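Local coordinates for protein putative ABC transporter (Thermobispora bispora, PDB 4PE6) that probably binds a carbohydrate or related small solute for an ABC transporter, and holds a trihydroxybutanoic acid in its cleft, at residues E276-P287 against R315-K326. Sequence-based numbering, arbitrary orientation.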
ATOM      1  N   GLU A 276     -11.384 -15.942 -18.411  1.00 21.66           N
ATOM      2  CA  GLU A 276     -11.974 -16.079 -19.742  1.00 22.29           C
ATOM      3  C   GLU A 276     -10.938 -16.215 -20.865  1.00 21.93           C
ATOM      4  O   GLU A 276     -11.224 -15.931 -22.023  1.00 22.24           O
ATOM      5  CB  GLU A 276     -12.988 -14.952 -20.011  1.00 23.39           C
ATOM      6  CG  GLU A 276     -12.451 -13.531 -20.016  1.00 24.17           C
ATOM      7  CD  GLU A 276     -13.535 -12.517 -20.421  1.00 25.37           C
ATOM      8  OE1 GLU A 276     -13.449 -11.909 -21.526  1.00 25.48           O
ATOM      9  OE2 GLU A 276     -14.501 -12.372 -19.651  1.00 26.78           O
ATOM     10  N   GLY A 277      -9.733 -16.656 -20.515  1.00 21.49           N
ATOM     11  CA  GLY A 277      -8.704 -16.991 -21.512  1.00 21.96           C
ATOM     12  C   GLY A 277      -7.855 -15.858 -22.075  1.00 22.77           C
ATOM     13  O   GLY A 277      -7.114 -16.055 -23.058  1.00 23.29           O
ATOM     14  N   ARG A 278      -7.937 -14.677 -21.466  1.00 22.95           N
ATOM     15  CA  ARG A 278      -7.188 -13.531 -21.953  1.00 24.04           C
ATOM     16  C   ARG A 278      -5.773 -13.567 -21.427  1.00 24.25           C
ATOM     17  O   ARG A 278      -5.513 -14.073 -20.348  1.00 23.58           O
ATOM     18  CB  ARG A 278      -7.837 -12.218 -21.544  1.00 24.22           C
ATOM     19  CG  ARG A 278      -9.200 -11.978 -22.156  1.00 24.60           C
ATOM     20  CD  ARG A 278      -9.712 -10.620 -21.724  1.00 25.38           C
ATOM     21  NE  ARG A 278     -11.022 -10.373 -22.305  1.00 26.32           N
ATOM     22  CZ  ARG A 278     -11.313  -9.453 -23.217  1.00 27.50           C
ATOM     23  NH1 ARG A 278     -10.407  -8.602 -23.677  1.00 28.13           N
ATOM     24  NH2 ARG A 278     -12.557  -9.382 -23.656  1.00 28.85           N
ATOM     25  N   ASP A 279      -4.870 -12.993 -22.203  1.00 25.32           N
ATOM     26  CA  ASP A 279      -3.464 -12.978 -21.863  1.00 25.87           C
ATOM     27  C   ASP A 279      -3.175 -11.689 -21.154  1.00 25.41           C
ATOM     28  O   ASP A 279      -3.626 -10.639 -21.585  1.00 26.33           O
ATOM     29  CB  ASP A 279      -2.600 -13.080 -23.120  1.00 27.96           C
ATOM     30  CG  ASP A 279      -2.639 -14.458 -23.730  1.00 29.16           C
ATOM     31  OD1 ASP A 279      -3.064 -15.392 -23.024  1.00 30.57           O
ATOM     32  OD2 ASP A 279      -2.255 -14.612 -24.897  1.00 31.49           O
ATOM     33  N   LEU A 280      -2.436 -11.783 -20.061  1.00 23.95           N
ATOM     34  CA  LEU A 280      -1.947 -10.614 -19.358  1.00 23.46           C
ATOM     35  C   LEU A 280      -0.435 -10.742 -19.251  1.00 23.24           C
ATOM     36  O   LEU A 280       0.080 -11.842 -19.209  1.00 23.25           O
ATOM     37  CB  LEU A 280      -2.553 -10.549 -17.944  1.00 22.36           C
ATOM     38  CG  LEU A 280      -4.060 -10.313 -17.797  1.00 22.09           C
ATOM     39  CD1 LEU A 280      -4.428 -10.318 -16.308  1.00 21.53           C
ATOM     40  CD2 LEU A 280      -4.505  -9.011 -18.470  1.00 22.69           C
ATOM     41  N   PRO A 281       0.283  -9.614 -19.177  1.00 23.37           N
ATOM     42  CA  PRO A 281       1.683  -9.681 -18.794  1.00 23.56           C
ATOM     43  C   PRO A 281       1.862 -10.285 -17.402  1.00 22.95           C
ATOM     44  O   PRO A 281       1.064 -10.007 -16.500  1.00 21.99           O
ATOM     45  CB  PRO A 281       2.135  -8.207 -18.789  1.00 24.06           C
ATOM     46  CG  PRO A 281       1.074  -7.447 -19.494  1.00 24.39           C
ATOM     47  CD  PRO A 281      -0.195  -8.232 -19.327  1.00 23.62           C
ATOM     48  N   LYS A 282       2.907 -11.090 -17.228  1.00 23.51           N
ATOM     49  CA  LYS A 282       3.197 -11.703 -15.936  1.00 23.88           C
ATOM     50  C   LYS A 282       3.506 -10.657 -14.871  1.00 23.49           C
ATOM     51  O   LYS A 282       3.379 -10.938 -13.674  1.00 22.75           O
ATOM     52  CB  LYS A 282       4.398 -12.670 -16.022  1.00 25.35           C
ATOM     53  CG  LYS A 282       4.215 -13.877 -16.938  1.00 26.86           C
ATOM     54  CD  LYS A 282       3.158 -14.869 -16.452  1.00 27.70           C
ATOM     55  CE  LYS A 282       3.681 -15.741 -15.315  1.00 28.61           C
ATOM     56  NZ  LYS A 282       2.739 -16.848 -14.987  1.00 29.21           N
ATOM     57  N   GLN A 283       3.975  -9.490 -15.306  1.00 23.79           N
ATOM     58  CA  GLN A 283       4.297  -8.394 -14.392  1.00 24.12           C
ATOM     59  C   GLN A 283       3.603  -7.129 -14.874  1.00 23.38           C
ATOM     60  O   GLN A 283       3.731  -6.751 -16.030  1.00 22.55           O
ATOM     61  CB  GLN A 283       5.810  -8.194 -14.291  1.00 25.69           C
ATOM     62  CG  GLN A 283       6.220  -7.260 -13.148  1.00 26.86           C
ATOM     63  CD  GLN A 283       5.954  -5.791 -13.447  1.00 28.04           C
ATOM     64  OE1 GLN A 283       6.079  -5.349 -14.588  1.00 29.88           O
ATOM     65  NE2 GLN A 283       5.568  -5.031 -12.420  1.00 28.32           N
HETATM   66  N   MSE A 284       2.856  -6.491 -13.982  1.00 22.12           N
HETATM   67  CA  MSE A 284       2.127  -5.271 -14.314  1.00 22.31           C
HETATM   68  C   MSE A 284       2.357  -4.236 -13.240  1.00 21.44           C
HETATM   69  O   MSE A 284       2.094  -4.473 -12.054  1.00 20.47           O
HETATM   70  CB  MSE A 284       0.630  -5.551 -14.447  1.00 22.89           C
HETATM   71  CG  MSE A 284       0.261  -6.600 -15.485  1.00 24.23           C
HETATM   72 SE   MSE A 284      -1.653  -7.088 -15.371  1.00 26.42          SE
HETATM   73  CE  MSE A 284      -1.216  -8.691 -14.315  1.00 25.09           C
ATOM     74  N   THR A 285       2.847  -3.075 -13.636  1.00 21.50           N
ATOM     75  CA  THR A 285       2.959  -1.948 -12.712  1.00 21.20           C
ATOM     76  C   THR A 285       1.813  -0.964 -12.882  1.00 20.84           C
ATOM     77  O   THR A 285       1.640  -0.342 -13.932  1.00 21.41           O
ATOM     78  CB  THR A 285       4.322  -1.248 -12.831  1.00 22.06           C
ATOM     79  OG1 THR A 285       5.341  -2.168 -12.427  1.00 22.31           O
ATOM     80  CG2 THR A 285       4.390  -0.053 -11.926  1.00 22.18           C
ATOM     81  N   PHE A 286       1.018  -0.841 -11.827  1.00 19.77           N
ATOM     82  CA  PHE A 286      -0.060   0.126 -11.763  1.00 19.64           C
ATOM     83  C   PHE A 286       0.395   1.352 -10.929  1.00 19.67           C
ATOM     84  O   PHE A 286       1.431   1.295 -10.248  1.00 19.51           O
ATOM     85  CB  PHE A 286      -1.315  -0.530 -11.151  1.00 19.30           C
ATOM     86  CG  PHE A 286      -2.190  -1.231 -12.159  1.00 19.38           C
ATOM     87  CD1 PHE A 286      -1.691  -2.244 -12.952  1.00 19.22           C
ATOM     88  CD2 PHE A 286      -3.524  -0.871 -12.304  1.00 19.64           C
ATOM     89  CE1 PHE A 286      -2.488  -2.889 -13.889  1.00 19.51           C
ATOM     90  CE2 PHE A 286      -4.333  -1.511 -13.235  1.00 19.95           C
ATOM     91  CZ  PHE A 286      -3.815  -2.514 -14.043  1.00 19.75           C
ATOM     92  N   PRO A 287      -0.366   2.456 -10.981  1.00 19.78           N
ATOM     93  CA  PRO A 287       0.086   3.711 -10.394  1.00 20.10           C
ATOM     94  C   PRO A 287      -0.182   3.871  -8.911  1.00 19.64           C
ATOM     95  O   PRO A 287      -1.258   3.519  -8.414  1.00 19.37           O
ATOM     96  CB  PRO A 287      -0.715   4.773 -11.164  1.00 20.85           C
ATOM     97  CG  PRO A 287      -1.979   4.061 -11.543  1.00 20.81           C
ATOM     98  CD  PRO A 287      -1.532   2.663 -11.867  1.00 20.38           C
ATOM     99  N   ARG A 315     -13.496  -2.362 -14.891  1.00 30.56           N
ATOM    100  CA  ARG A 315     -12.940  -3.348 -15.775  1.00 30.20           C
ATOM    101  C   ARG A 315     -12.341  -2.675 -17.026  1.00 31.00           C
ATOM    102  O   ARG A 315     -11.262  -3.059 -17.492  1.00 30.21           O
ATOM    103  CB  ARG A 315     -14.010  -4.367 -16.148  1.00 31.14           C
ATOM    104  CG  ARG A 315     -13.410  -5.671 -16.596  1.00 30.30           C
ATOM    105  CD  ARG A 315     -14.455  -6.731 -16.867  1.00 30.69           C
ATOM    106  NE  ARG A 315     -13.787  -8.007 -17.065  1.00 29.73           N
ATOM    107  CZ  ARG A 315     -14.392  -9.162 -17.306  1.00 29.70           C
ATOM    108  NH1 ARG A 315     -15.710  -9.232 -17.395  1.00 31.06           N
ATOM    109  NH2 ARG A 315     -13.657 -10.253 -17.451  1.00 28.97           N
ATOM    110  N   GLU A 316     -13.019  -1.649 -17.538  1.00 32.59           N
ATOM    111  CA  GLU A 316     -12.522  -0.916 -18.701  1.00 34.92           C
ATOM    112  C   GLU A 316     -11.228  -0.121 -18.421  1.00 32.98           C
ATOM    113  O   GLU A 316     -10.278  -0.164 -19.216  1.00 30.76           O
ATOM    114  CB  GLU A 316     -13.624   0.012 -19.268  1.00 39.46           C
ATOM    115  CG  GLU A 316     -13.527   0.206 -20.774  1.00 43.97           C
ATOM    116  CD  GLU A 316     -13.378  -1.114 -21.528  1.00 46.40           C
ATOM    117  OE1 GLU A 316     -14.294  -1.966 -21.441  1.00 49.92           O
ATOM    118  OE2 GLU A 316     -12.330  -1.313 -22.193  1.00 48.16           O
ATOM    119  N   LEU A 317     -11.176   0.584 -17.289  1.00 31.71           N
ATOM    120  CA  LEU A 317      -9.950   1.314 -16.925  1.00 31.58           C
ATOM    121  C   LEU A 317      -8.801   0.347 -16.686  1.00 29.59           C
ATOM    122  O   LEU A 317      -7.676   0.618 -17.085  1.00 29.63           O
ATOM    123  CB  LEU A 317     -10.152   2.222 -15.702  1.00 32.07           C
ATOM    124  CG  LEU A 317     -10.984   3.487 -15.956  1.00 34.88           C
ATOM    125  CD1 LEU A 317     -11.241   4.225 -14.644  1.00 35.15           C
ATOM    126  CD2 LEU A 317     -10.317   4.418 -16.968  1.00 36.19           C
ATOM    127  N   PHE A 318      -9.095  -0.790 -16.058  1.00 28.03           N
ATOM    128  CA  PHE A 318      -8.098  -1.852 -15.909  1.00 26.71           C
ATOM    129  C   PHE A 318      -7.489  -2.250 -17.258  1.00 27.44           C
ATOM    130  O   PHE A 318      -6.274  -2.224 -17.428  1.00 27.11           O
ATOM    131  CB  PHE A 318      -8.695  -3.085 -15.231  1.00 25.32           C
ATOM    132  CG  PHE A 318      -7.823  -4.296 -15.340  1.00 23.83           C
ATOM    133  CD1 PHE A 318      -6.703  -4.416 -14.551  1.00 22.89           C
ATOM    134  CD2 PHE A 318      -8.102  -5.292 -16.266  1.00 23.63           C
ATOM    135  CE1 PHE A 318      -5.862  -5.509 -14.668  1.00 22.67           C
ATOM    136  CE2 PHE A 318      -7.270  -6.389 -16.386  1.00 23.26           C
ATOM    137  CZ  PHE A 318      -6.156  -6.505 -15.579  1.00 22.76           C
ATOM    138  N   ARG A 319      -8.351  -2.611 -18.209  1.00 28.98           N
ATOM    139  CA  ARG A 319      -7.912  -3.028 -19.541  1.00 30.03           C
ATOM    140  C   ARG A 319      -7.096  -1.956 -20.255  1.00 32.20           C
ATOM    141  O   ARG A 319      -6.094  -2.273 -20.911  1.00 33.02           O
ATOM    142  CB  ARG A 319      -9.105  -3.470 -20.397  1.00 30.58           C
ATOM    143  CG  ARG A 319      -9.584  -4.871 -20.047  1.00 29.08           C
ATOM    144  CD  ARG A 319     -10.858  -5.219 -20.788  1.00 29.76           C
ATOM    145  NE  ARG A 319     -11.359  -6.538 -20.418  1.00 28.77           N
ATOM    146  CZ  ARG A 319     -12.518  -7.034 -20.833  1.00 29.32           C
ATOM    147  NH1 ARG A 319     -13.304  -6.324 -21.626  1.00 30.39           N
ATOM    148  NH2 ARG A 319     -12.893  -8.251 -20.456  1.00 29.12           N
ATOM    149  N   GLN A 320      -7.511  -0.696 -20.119  1.00 33.60           N
ATOM    150  CA  GLN A 320      -6.744   0.425 -20.667  1.00 35.27           C
ATOM    151  C   GLN A 320      -5.324   0.439 -20.140  1.00 33.33           C
ATOM    152  O   GLN A 320      -4.380   0.627 -20.899  1.00 32.83           O
ATOM    153  CB  GLN A 320      -7.386   1.769 -20.321  1.00 38.11           C
ATOM    154  CG  GLN A 320      -8.607   2.138 -21.139  1.00 41.88           C
ATOM    155  CD  GLN A 320      -9.181   3.478 -20.697  1.00 45.31           C
ATOM    156  OE1 GLN A 320      -8.438   4.388 -20.297  1.00 46.72           O
ATOM    157  NE2 GLN A 320     -10.506   3.605 -20.753  1.00 46.83           N
ATOM    158  N   GLN A 321      -5.177   0.283 -18.825  1.00 31.37           N
ATOM    159  CA  GLN A 321      -3.846   0.292 -18.207  1.00 30.87           C
ATOM    160  C   GLN A 321      -3.013  -0.889 -18.675  1.00 29.77           C
ATOM    161  O   GLN A 321      -1.819  -0.735 -18.919  1.00 29.92           O
ATOM    162  CB  GLN A 321      -3.925   0.302 -16.669  1.00 30.26           C
ATOM    163  CG  GLN A 321      -2.578   0.136 -15.960  1.00 30.87           C
ATOM    164  CD  GLN A 321      -1.710   1.390 -15.958  1.00 33.62           C
ATOM    165  OE1 GLN A 321      -2.198   2.500 -16.165  1.00 36.02           O
ATOM    166  NE2 GLN A 321      -0.413   1.212 -15.697  1.00 34.12           N
ATOM    167  N   VAL A 322      -3.645  -2.055 -18.807  1.00 36.12           N
ATOM    168  CA  VAL A 322      -2.957  -3.232 -19.343  1.00 36.04           C
ATOM    169  C   VAL A 322      -2.483  -2.946 -20.773  1.00 36.82           C
ATOM    170  O   VAL A 322      -1.361  -3.279 -21.132  1.00 35.76           O
ATOM    171  CB  VAL A 322      -3.843  -4.491 -19.293  1.00 37.23           C
ATOM    172  CG1 VAL A 322      -3.161  -5.660 -19.977  1.00 37.31           C
ATOM    173  CG2 VAL A 322      -4.164  -4.868 -17.842  1.00 38.16           C
ATOM    174  N   GLU A 323      -3.330  -2.305 -21.574  1.00 38.44           N
ATOM    175  CA  GLU A 323      -2.949  -1.977 -22.944  1.00 40.34           C
ATOM    176  C   GLU A 323      -1.787  -1.007 -22.994  1.00 39.80           C
ATOM    177  O   GLU A 323      -0.902  -1.154 -23.835  1.00 41.15           O
ATOM    178  CB  GLU A 323      -4.143  -1.449 -23.738  1.00 42.80           C
ATOM    179  CG  GLU A 323      -4.944  -2.569 -24.376  1.00 45.74           C
ATOM    180  CD  GLU A 323      -4.157  -3.289 -25.467  1.00 46.61           C
ATOM    181  OE1 GLU A 323      -3.624  -2.609 -26.373  1.00 48.66           O
ATOM    182  OE2 GLU A 323      -4.069  -4.535 -25.416  1.00 48.11           O
ATOM    183  N   ALA A 324      -1.786  -0.021 -22.102  1.00 40.23           N
ATOM    184  CA  ALA A 324      -0.658   0.893 -21.966  1.00 40.86           C
ATOM    185  C   ALA A 324       0.620   0.169 -21.551  1.00 40.79           C
ATOM    186  O   ALA A 324       1.699   0.508 -22.020  1.00 42.78           O
ATOM    187  CB  ALA A 324      -0.979   2.011 -20.981  1.00 42.17           C
ATOM    188  N   ILE A 325       0.506  -0.821 -20.676  1.00 40.06           N
ATOM    189  CA  ILE A 325       1.667  -1.598 -20.252  1.00 40.56           C
ATOM    190  C   ILE A 325       2.207  -2.430 -21.416  1.00 41.19           C
ATOM    191  O   ILE A 325       3.396  -2.434 -21.660  1.00 41.41           O
ATOM    192  CB  ILE A 325       1.336  -2.513 -19.045  1.00 40.39           C
ATOM    193  CG1 ILE A 325       1.103  -1.667 -17.790  1.00 40.27           C
ATOM    194  CG2 ILE A 325       2.459  -3.514 -18.787  1.00 41.53           C
ATOM    195  CD1 ILE A 325       0.564  -2.450 -16.598  1.00 40.02           C
ATOM    196  N   LYS A 326       1.327  -3.138 -22.121  1.00 42.26           N
ATOM    197  CA  LYS A 326       1.740  -4.009 -23.223  1.00 43.93           C
ATOM    198  C   LYS A 326       2.386  -3.214 -24.336  1.00 45.89           C
ATOM    199  O   LYS A 326       3.403  -3.623 -24.892  1.00 49.03           O
ATOM    200  CB  LYS A 326       0.544  -4.758 -23.815  1.00 43.99           C
ATOM    201  CG  LYS A 326       0.052  -5.928 -22.984  1.00 44.04           C
ATOM    202  CD  LYS A 326      -1.163  -6.562 -23.639  1.00 44.83           C
ATOM    203  CE  LYS A 326      -1.497  -7.903 -23.020  1.00 46.61           C
ATOM    204  NZ  LYS A 326      -2.964  -8.159 -23.015  1.00 48.39           N
TER
HETATM  205  O   HOH W   1     -16.564 -11.901 -17.651  1.00 37.49           O
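Two groups grip Glu-276 OE2 across the contact: Arg-315 NH2 at 3.2 Å, in a salt bridge whose hydrogen bond is weak, and a water that donates to OE2 and accepts from Arg-315 NH1. The fold is that of a type I periplasmic binding protein, and here helix 315-327 packs against the start of strand 283-290 and the loop before it, which leaves helix 263-275 through a Schellman motif with Gly-277 at C-prime. Glu-276 OE1 takes a nearly straight bond from Arg-278 NE (3.0 Å, 171°), which approaches from above the carboxylate plane. The guanidinium of Arg-278 then lies flat on that of Arg-319, centres 3.6 Å apart; this pairing of like charges is probably tolerated because Glu-276 and Asp-273 supply negative charge, Asp-273 bridging to both Arg-315 and Arg-319.

At the strand, Gln-321 CG stands over the centre of the Phe-286 ring, 3.5 Å from the centroid, a CH-pi contact. A bend at chi2 (77°) carries the Gln-321 amide past the ring, where NE2 makes a weak bond to Thr-285 O and OE1 accepts from Val-332 N. Phe-286 CZ lies 3.5 Å from Phe-318 CD1, the two rings meeting rim to rim, while Trp-313 adds an edge-to-face contact with Phe-286. With the Phe-286 ring cut back to an alanine, a gap would probably open beside Phe-318 and Gln-321 CG would lose the face it stands on. Ile-325 CD1 packs on CB of the selenomethionine Met-284, and Val-322 CG1 reaches Leu-280 CD2 and Pro-281 CD. Near the helix's C-terminal end, the Lys-326 chain runs across the Pro-281 ring, and its NZ donates to Asp-279 O at 2.9 Å, tilted 34° from the carbonyl plane.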